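PDB 1UFB: TT1696 protein from Thermus thermophilus, which is of unknown function but belongs to the HEPN family of helical proteins and may bind DNA. Local coordinates for the interface of chains A and B. Numbering follows the deposited sequence. Chains: chain A/B, TT1696 protein.

The interface of chains A and B. Residues chain A 10, 13-14, 17, 33, 36; chain B 29, 89-90, 101.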
# COMPACT_ATOMS: atom_id res chain seq x y z
N GLN A 10 -8.91 -9.38 6.79
CA GLN A 10 -7.88 -8.56 6.12
C GLN A 10 -7.58 -7.31 6.93
O GLN A 10 -6.43 -6.90 7.05
CB GLN A 10 -8.40 -8.12 4.75
CG GLN A 10 -7.32 -7.39 3.90
CD GLN A 10 -6.08 -8.26 3.65
OE1 GLN A 10 -6.20 -9.46 3.32
NE2 GLN A 10 -4.88 -7.66 3.77
N HIS A 13 -5.51 -8.20 9.78
CA HIS A 13 -4.13 -8.48 9.28
C HIS A 13 -3.36 -7.17 8.97
O HIS A 13 -2.15 -7.02 9.24
CB HIS A 13 -4.16 -9.37 8.00
CG HIS A 13 -2.78 -9.66 7.44
ND1 HIS A 13 -2.20 -8.89 6.44
CD2 HIS A 13 -1.82 -10.54 7.83
CE1 HIS A 13 -0.95 -9.28 6.25
NE2 HIS A 13 -0.69 -10.28 7.07
N ASN A 14 -4.06 -6.25 8.30
CA ASN A 14 -3.45 -4.95 7.98
C ASN A 14 -3.06 -4.25 9.28
O ASN A 14 -1.99 -3.63 9.33
CB ASN A 14 -4.49 -4.03 7.22
CG ASN A 14 -4.80 -4.50 5.79
OD1 ASN A 14 -5.77 -4.01 5.15
ND2 ASN A 14 -3.97 -5.41 5.25
N HIS A 17 -0.04 -5.84 10.51
CA HIS A 17 1.11 -5.42 9.69
C HIS A 17 1.54 -3.99 10.14
O HIS A 17 2.76 -3.68 10.14
CB HIS A 17 0.80 -5.34 8.17
CG HIS A 17 2.00 -4.91 7.37
ND1 HIS A 17 3.13 -5.71 7.24
CD2 HIS A 17 2.27 -3.78 6.69
CE1 HIS A 17 4.02 -5.08 6.49
NE2 HIS A 17 3.53 -3.91 6.14
N ALA A 33 -0.66 1.32 6.39
CA ALA A 33 -1.28 0.07 6.78
C ALA A 33 -2.44 0.35 7.73
O ALA A 33 -3.42 -0.32 7.66
CB ALA A 33 -0.22 -0.94 7.40
N GLN A 36 -5.28 1.37 5.69
CA GLN A 36 -5.76 0.19 4.97
C GLN A 36 -6.60 -0.71 5.88
O GLN A 36 -7.58 -1.35 5.42
CB GLN A 36 -4.57 -0.61 4.38
CG GLN A 36 -3.95 0.03 3.14
CD GLN A 36 -4.89 -0.07 1.94
OE1 GLN A 36 -5.66 0.90 1.55
NE2 GLN A 36 -4.86 -1.24 1.32
N TRP B 29 2.09 -8.33 2.00
CA TRP B 29 2.58 -6.95 2.16
C TRP B 29 3.99 -6.81 1.60
O TRP B 29 4.34 -5.78 1.00
CB TRP B 29 2.52 -6.54 3.65
CG TRP B 29 1.15 -5.97 4.01
CD1 TRP B 29 0.09 -6.62 4.65
CD2 TRP B 29 0.72 -4.63 3.78
NE1 TRP B 29 -0.94 -5.73 4.83
CE2 TRP B 29 -0.59 -4.51 4.31
CE3 TRP B 29 1.33 -3.51 3.19
CZ2 TRP B 29 -1.34 -3.29 4.25
CZ3 TRP B 29 0.60 -2.28 3.14
CH2 TRP B 29 -0.73 -2.20 3.67
N THR B 89 -2.72 -8.35 -3.41
CA THR B 89 -2.07 -8.56 -2.12
C THR B 89 -2.81 -7.91 -0.94
O THR B 89 -2.50 -8.22 0.20
CB THR B 89 -0.70 -7.90 -2.14
OG1 THR B 89 -0.85 -6.55 -2.62
CG2 THR B 89 0.25 -8.66 -3.10
N ARG B 90 -3.76 -7.00 -1.22
CA ARG B 90 -4.46 -6.25 -0.17
C ARG B 90 -5.95 -6.38 -0.18
O ARG B 90 -6.59 -6.10 0.82
CB ARG B 90 -4.16 -4.74 -0.35
CG ARG B 90 -2.65 -4.40 -0.20
CD ARG B 90 -2.32 -2.90 -0.50
NE ARG B 90 -2.58 -2.49 -1.91
CZ ARG B 90 -3.34 -1.47 -2.31
NH1 ARG B 90 -4.04 -0.71 -1.45
NH2 ARG B 90 -3.31 -1.12 -3.63
N ALA B 101 -4.38 -11.70 2.23
CA ALA B 101 -3.12 -12.07 2.86
C ALA B 101 -2.73 -13.53 2.85
O ALA B 101 -1.56 -13.90 2.66
CB ALA B 101 -3.15 -11.57 4.28
O HOH W 1 -2.23 -8.52 2.85
O HOH W 2 -6.42 -3.87 2.48
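B:Trp29, near the start of helix 27-48, lays one face of its indole on the imidazole of A:His17 in a two-fold symmetric contact between two HEPN-domain helical bundles, a dimer of the crystal that may also be the natural one. The rings are nearly parallel, with planes 9° apart, and the imidazole sits mainly over the five-membered ring, their centroids 3.9 Å apart. A:His17 projects from helix 4-24 with CG anti to the backbone N (chi1 180°), which carries the imidazole out against the indole. One turn earlier A:His13 meets the indole differently, at its rim: ND1 lies in the indole plane, and CE1 comes to 3.3 Å from B:Trp29 CD1. The methyl CB of B:Ala101 caps a face of the A:His13 ring, 3.6 Å from its centroid. The A:Asn14 amide stands almost upright to the indole, placing ND2 3.1 Å from B:Trp29 NE1. As modelled both nitrogens are donors, so a flipped amide, with its oxygen accepting from the indole, seems likelier. A flip also seems likelier for A:Gln36, whose NE2 lies 2.9 Å from B:Arg90 NH1, again donor against donor. At the far corner of the six-membered ring, CH2 meets A:Ala33 CA and A:Gln36 CG. Cutting B:Trp29 back to alanine is likely to leave A:His17 without its stacking partner and free to turn. A:Gln10 bends at chi2 (59°) to bring OE1 to the backbone N of B:Ala101, a hydrogen bond of 3.1 Å in the carbonyl plane on a lone pair. Waters extend the polar rim, joining A:Gln10 NE2 to B:Thr89 O and A:Asn14 OD1 to B:Arg90 O; a flipped A:Asn14 would turn its nitrogen to the second water, which could still donate to B:Arg90 O.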